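Local coordinates for phosphatidylglycerol lysyltransferase C-terminal domain-containing protein (Bacteroides thetaiotaomicron, PDB 2HQY) that is of unknown function but binds coenzyme A and belongs to the acetyltransferase-like phosphatidylglycerol lysyltransferase C-terminal family, at residues E174-V178 with N179-Q183; L194-A197 with L198-E202. One frame throughout, in Å; residues are numbered along the deposited sequence.

Contact 1 of 2, residues E174-V178 with N179-Q183; sequences EWCKV and NNCDQ. With COA (coenzyme A), chain C.
Asn-179 lays its carboxamide over one face of the Trp-175 indole, the two planes 23° apart, with ND2 3.1 Å from CE2 of Trp-175. CG of Asn-179 lies beside its own backbone N (chi1 -75°), which turns the amide back over the indole. There ND2 donates to Trp-175 O at 3.0 Å, and this bond, with the stacking, fixes the amide's rotation; Asn-179 N is a second donor to the same oxygen. CB of Asn-179 lies over the six-membered ring, a CH-pi contact 3.9 Å from its centroid. Both residues line the coenzyme A pocket, where NE1 of Trp-175 points almost straight (177°) at O8A of the 3'-phosphate, 2.8 Å away. With an alanine in place of Trp-175, that oxygen would probably lose its N-H donor and the Asn-179 amide the ring it lies on. This is the C-terminal end of helix 165-179, where Asn-180 takes positive phi and Cys-181 N donates to a lone pair of Cys-176 O at 3.1 Å. A disulfide between Cys-176 and Cys-181 ties the turn to the helix, and Cys-181 SG reaches the indole edge, 3.7 Å from CZ3 of Trp-175. Farther out, two waters bridge Lys-177 NZ and Asp-182 OD2, while Asp-182 OD1 forms a salt bridge with Arg-191.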
loop_
_atom_site.group_PDB
_atom_site.type_symbol
_atom_site.label_atom_id
_atom_site.label_comp_id
_atom_site.label_asym_id
_atom_site.label_seq_id
_atom_site.Cartn_x
_atom_site.Cartn_y
_atom_site.Cartn_z
ATOM N N GLU A 174 3.249 21.830 4.103
ATOM C CA GLU A 174 4.010 23.019 3.732
ATOM C C GLU A 174 5.371 22.629 3.195
ATOM O O GLU A 174 5.819 23.169 2.188
ATOM C CB GLU A 174 4.195 23.955 4.924
ATOM C CG GLU A 174 2.878 24.594 5.369
ATOM C CD GLU A 174 3.090 25.804 6.283
ATOM O OE1 GLU A 174 4.200 26.414 6.257
ATOM O OE2 GLU A 174 2.137 26.146 7.026
ATOM N N TRP A 175 6.018 21.686 3.876
ATOM C CA TRP A 175 7.356 21.224 3.487
ATOM C C TRP A 175 7.313 20.588 2.098
ATOM O O TRP A 175 8.209 20.797 1.266
ATOM C CB TRP A 175 7.860 20.210 4.535
ATOM C CG TRP A 175 9.301 19.861 4.385
ATOM C CD1 TRP A 175 10.365 20.432 5.033
ATOM C CD2 TRP A 175 9.841 18.849 3.532
ATOM N NE1 TRP A 175 11.545 19.834 4.624
ATOM C CE2 TRP A 175 11.249 18.864 3.704
ATOM C CE3 TRP A 175 9.274 17.935 2.630
ATOM C CZ2 TRP A 175 12.105 17.987 3.014
ATOM C CZ3 TRP A 175 10.123 17.066 1.926
ATOM C CH2 TRP A 175 11.533 17.103 2.131
ATOM N N CYS A 176 6.266 19.811 1.846
ATOM C CA CYS A 176 6.128 19.144 0.538
ATOM C C CYS A 176 5.798 20.133 -0.592
ATOM O O CYS A 176 6.162 19.897 -1.766
ATOM C CB CYS A 176 5.091 18.031 0.624
ATOM S SG CYS A 176 5.940 16.477 1.092
ATOM N N LYS A 177 5.090 21.214 -0.250
ATOM C CA LYS A 177 4.820 22.273 -1.253
ATOM C C LYS A 177 6.153 22.877 -1.673
ATOM O O LYS A 177 6.404 23.026 -2.867
ATOM C CB LYS A 177 3.850 23.355 -0.728
ATOM C CG LYS A 177 3.398 24.409 -1.759
ATOM C CD LYS A 177 2.772 23.781 -3.023
ATOM C CE LYS A 177 1.429 23.046 -2.787
ATOM N NZ LYS A 177 0.851 22.470 -4.067
ATOM N N VAL A 178 7.002 23.202 -0.703
ATOM C CA VAL A 178 8.338 23.771 -0.974
ATOM C C VAL A 178 9.192 22.774 -1.778
ATOM O O VAL A 178 9.843 23.141 -2.770
ATOM C CB VAL A 178 9.084 24.129 0.365
ATOM C CG1 VAL A 178 10.505 24.619 0.093
ATOM C CG2 VAL A 178 8.320 25.212 1.130
ATOM N N ASN A 179 9.185 21.517 -1.348
ATOM C CA ASN A 179 10.119 20.516 -1.866
ATOM C C ASN A 179 9.602 19.748 -3.102
ATOM O O ASN A 179 10.310 18.907 -3.676
ATOM C CB ASN A 179 10.605 19.606 -0.711
ATOM C CG ASN A 179 11.635 20.324 0.191
ATOM O OD1 ASN A 179 12.813 20.383 -0.155
ATOM N ND2 ASN A 179 11.182 20.917 1.320
ATOM N N ASN A 180 8.390 20.068 -3.529
ATOM C CA ASN A 180 7.789 19.398 -4.692
ATOM C C ASN A 180 7.669 17.881 -4.534
ATOM O O ASN A 180 8.068 17.096 -5.423
ATOM C CB ASN A 180 8.528 19.758 -6.005
ATOM C CG ASN A 180 7.691 19.437 -7.240
ATOM O OD1 ASN A 180 6.515 19.029 -7.123
ATOM N ND2 ASN A 180 8.286 19.608 -8.430
ATOM N N CYS A 181 7.088 17.454 -3.414
ATOM C CA CYS A 181 6.841 16.020 -3.242
ATOM C C CYS A 181 5.901 15.435 -4.286
ATOM O O CYS A 181 5.956 14.232 -4.541
ATOM C CB CYS A 181 6.294 15.712 -1.852
ATOM S SG CYS A 181 7.402 16.251 -0.505
ATOM N N ASP A 182 5.011 16.247 -4.848
ATOM C CA ASP A 182 4.128 15.751 -5.930
ATOM C C ASP A 182 4.899 15.175 -7.125
ATOM O O ASP A 182 4.393 14.257 -7.798
ATOM C CB ASP A 182 3.208 16.869 -6.449
ATOM C CG ASP A 182 2.098 17.225 -5.465
ATOM O OD1 ASP A 182 1.975 16.554 -4.405
ATOM O OD2 ASP A 182 1.339 18.181 -5.757
ATOM N N GLN A 183 6.076 15.726 -7.426
ATOM C CA GLN A 183 6.866 15.220 -8.557
ATOM C C GLN A 183 8.169 14.507 -8.209
ATOM O O GLN A 183 8.657 13.731 -9.029
ATOM C CB GLN A 183 7.128 16.318 -9.580
ATOM C CG GLN A 183 5.830 16.866 -10.172
ATOM C CD GLN A 183 6.117 17.965 -11.162
ATOM O OE1 GLN A 183 6.841 18.908 -10.861
ATOM N NE2 GLN A 183 5.554 17.844 -12.347
HETATM N N1A COA C . 13.725 11.787 2.295
HETATM C C2A COA C . 13.581 12.749 3.229
HETATM N N3A COA C . 14.101 13.972 3.054
HETATM C C4A COA C . 14.791 14.269 1.916
HETATM C C5A COA C . 14.955 13.299 0.934
HETATM C C6A COA C . 14.398 12.029 1.142
HETATM N N6A COA C . 14.509 11.029 0.231
HETATM N N7A COA C . 15.671 13.880 -0.064
HETATM C C8A COA C . 15.933 15.164 0.285
HETATM N N9A COA C . 15.417 15.387 1.502
HETATM C C1B COA C . 15.406 16.674 2.254
HETATM C C2B COA C . 16.676 17.252 2.869
HETATM O O2B COA C . 16.857 16.778 4.201
HETATM C C3B COA C . 16.308 18.727 2.898
HETATM O O3B COA C . 15.480 19.032 4.026
HETATM P P3B COA C . 15.419 20.524 4.634
HETATM O O7A COA C . 16.731 20.615 5.410
HETATM O O8A COA C . 14.136 20.563 5.453
HETATM O O9A COA C . 15.388 21.479 3.461
HETATM C C4B COA C . 15.466 18.959 1.654
HETATM O O4B COA C . 14.898 17.681 1.351
HETATM C C5B COA C . 16.292 19.497 0.479
HETATM O O5B COA C . 17.671 19.150 0.681
HETATM P P1A COA C . 18.710 18.648 -0.462
HETATM O O1A COA C . 19.836 17.919 0.240
HETATM O O2A COA C . 17.980 17.953 -1.604
HETATM O O3A COA C . 19.291 20.073 -0.960
HETATM O O4A COA C . 19.084 22.397 -1.943
HETATM O O5A COA C . 17.228 20.606 -2.405
HETATM O O HOH W 1 4.358 19.047 -4.087
HETATM O O HOH W 2 0.100 19.519 -3.798
HETATM O O HOH W 3 2.505 21.009 -5.701
#

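Contact 2 of 2, residues L194-A197 with L198-E202; sequences LIYA and LHNFE
Leu-194 and Leu-198, one turn apart on helix 185-199, run side by side and point the same way. Their methyls meet tightly, CD2 of Leu-194 lying 3.5 Å from CD1 of Leu-198, while the backbone bond from Leu-198 N to Leu-194 O joins the same two residues. The pair faces helix 165-179 and strand 216-227: Leu-194 touches Glu-172 and Phe-220, and Leu-198 touches Leu-169 and Phe-222.

At Ile-195, the carbonyl accepts from His-199 N, with Ile-195 O 2.9 Å from that nitrogen, and also faces the imidazole, displaced toward the ring's rim. Folding CG back beside its own backbone N (chi1 -73°) brings the His-199 ring over that oxygen in the model; Trp-57 of the second subunit stacks with this imidazole.

Next, Tyr-196 receives Asn-200 over its ring. ND2 of Asn-200 sits above the ring centre, 3.6 Å from CE1 of Tyr-196, with the amide plane inclined 45° to the aromatic plane. Tyr-196 O accepts from Asn-200 N and from Asn-200 ND2, both at 3.0 Å and from opposite faces of the carbonyl plane. Asn-200 is the first residue to leave helical geometry, and its side chain adds a second donor to a carbonyl of the last turn.

Ala-197 O takes a weak bond from Asn-200 N at 3.4 Å, while CB of Ala-197 packs against helix 31-36.

Outward, Tyr-196 OH bonds to Asp-6 and Asn-200 OD1 to Gln-44, both of the second subunit. The chemistry is therefore divided: the leucines pack inward on their own chain, while the polar ends of Tyr-196 and Asn-200, with the His-199 ring, meet the dimer partner.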
loop_
_atom_site.group_PDB
_atom_site.type_symbol
_atom_site.label_atom_id
_atom_site.label_comp_id
_atom_site.label_asym_id
_atom_site.label_seq_id
_atom_site.Cartn_x
_atom_site.Cartn_y
_atom_site.Cartn_z
ATOM N N LEU A 194 5.065 8.795 5.861
ATOM C CA LEU A 194 4.951 9.705 7.006
ATOM C C LEU A 194 3.483 9.892 7.399
ATOM O O LEU A 194 3.127 9.857 8.572
ATOM C CB LEU A 194 5.606 11.039 6.608
ATOM C CG LEU A 194 5.802 12.140 7.626
ATOM C CD1 LEU A 194 6.933 13.085 7.090
ATOM C CD2 LEU A 194 4.465 12.885 7.768
ATOM N N ILE A 195 2.644 10.085 6.402
ATOM C CA ILE A 195 1.229 10.311 6.644
ATOM C C ILE A 195 0.563 9.048 7.240
ATOM O O ILE A 195 -0.244 9.145 8.175
ATOM C CB ILE A 195 0.534 10.810 5.368
ATOM C CG1 ILE A 195 0.972 12.281 5.073
ATOM C CG2 ILE A 195 -0.999 10.584 5.488
ATOM C CD1 ILE A 195 0.477 12.803 3.727
ATOM N N TYR A 196 0.901 7.870 6.720
ATOM C CA TYR A 196 0.381 6.623 7.326
ATOM C C TYR A 196 0.787 6.557 8.801
ATOM O O TYR A 196 -0.027 6.236 9.665
ATOM C CB TYR A 196 0.911 5.401 6.568
ATOM C CG TYR A 196 0.496 4.081 7.178
ATOM C CD1 TYR A 196 -0.577 3.349 6.661
ATOM C CD2 TYR A 196 1.189 3.566 8.271
ATOM C CE1 TYR A 196 -0.932 2.124 7.224
ATOM C CE2 TYR A 196 0.843 2.349 8.855
ATOM C CZ TYR A 196 -0.191 1.627 8.322
ATOM O OH TYR A 196 -0.547 0.426 8.914
ATOM N N ALA A 197 2.054 6.842 9.086
ATOM C CA ALA A 197 2.544 6.822 10.475
ATOM C C ALA A 197 1.800 7.775 11.386
ATOM O O ALA A 197 1.424 7.410 12.523
ATOM C CB ALA A 197 4.033 7.142 10.516
ATOM N N LEU A 198 1.599 9.007 10.917
ATOM C CA LEU A 198 0.838 10.010 11.711
ATOM C C LEU A 198 -0.622 9.594 11.913
ATOM O O LEU A 198 -1.172 9.686 13.027
ATOM C CB LEU A 198 0.929 11.408 11.052
ATOM C CG LEU A 198 2.326 12.096 11.218
ATOM C CD1 LEU A 198 2.341 13.426 10.445
ATOM C CD2 LEU A 198 2.736 12.341 12.701
ATOM N N HIS A 199 -1.269 9.133 10.839
ATOM C CA HIS A 199 -2.655 8.690 10.952
ATOM C C HIS A 199 -2.823 7.482 11.915
ATOM O O HIS A 199 -3.889 7.296 12.513
ATOM C CB HIS A 199 -3.176 8.217 9.599
ATOM C CG HIS A 199 -3.456 9.291 8.582
ATOM N ND1 HIS A 199 -3.527 9.089 7.214
ATOM C CD2 HIS A 199 -3.573 10.628 8.767
ATOM C CE1 HIS A 199 -3.733 10.249 6.611
ATOM N NE2 HIS A 199 -3.762 11.197 7.531
ATOM N N ASN A 200 -1.806 6.640 12.002
ATOM C CA ASN A 200 -1.863 5.438 12.835
ATOM C C ASN A 200 -0.866 5.472 14.007
ATOM O O ASN A 200 -0.400 4.442 14.479
ATOM C CB ASN A 200 -1.622 4.236 11.930
ATOM C CG ASN A 200 -2.713 4.113 10.874
ATOM O OD1 ASN A 200 -3.867 3.769 11.200
ATOM N ND2 ASN A 200 -2.375 4.424 9.623
ATOM N N PHE A 201 -0.598 6.665 14.504
ATOM C CA PHE A 201 0.530 6.908 15.399
ATOM C C PHE A 201 0.516 6.019 16.656
ATOM O O PHE A 201 1.515 5.372 16.983
ATOM C CB PHE A 201 0.488 8.388 15.827
ATOM C CG PHE A 201 1.795 8.911 16.333
ATOM C CD1 PHE A 201 2.805 9.296 15.430
ATOM C CD2 PHE A 201 2.014 9.072 17.708
ATOM C CE1 PHE A 201 4.029 9.860 15.876
ATOM C CE2 PHE A 201 3.251 9.621 18.184
ATOM C CZ PHE A 201 4.264 10.010 17.268
ATOM N N GLU A 202 -0.617 5.993 17.343
ATOM C CA GLU A 202 -0.712 5.242 18.592
ATOM C C GLU A 202 -0.698 3.745 18.368
ATOM O O GLU A 202 -0.023 3.007 19.106
ATOM C CB GLU A 202 -1.944 5.673 19.382
ATOM C CG GLU A 202 -1.697 7.056 19.955
ATOM C CD GLU A 202 -2.678 7.456 21.041
ATOM O OE1 GLU A 202 -3.881 7.087 20.956
ATOM O OE2 GLU A 202 -2.237 8.165 21.975
#

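Overall arrangement
Both contacts are local and lie at C-terminal helix ends, contact 1 on helix 165-179 and contact 2 on the following helix 185-199. These helices pack on each other: Trp-175, Cys-176 and Cys-181 touch Thr-187 or Arg-191 of the second, and Leu-194 and Leu-198 touch the first. Each contact sets an asparagine amide over an aromatic ring, closer to parallel in contact 1 than in contact 2. Their settings differ. The centre of contact 1, partly buried, is about 21 Å from the chain centre, and its chemistry combines a disulfide, water bridges and coenzyme A. The centre of contact 2, which is buried, is about 14 Å from the chain centre; it pairs leucine packing with bonds to the second subunit.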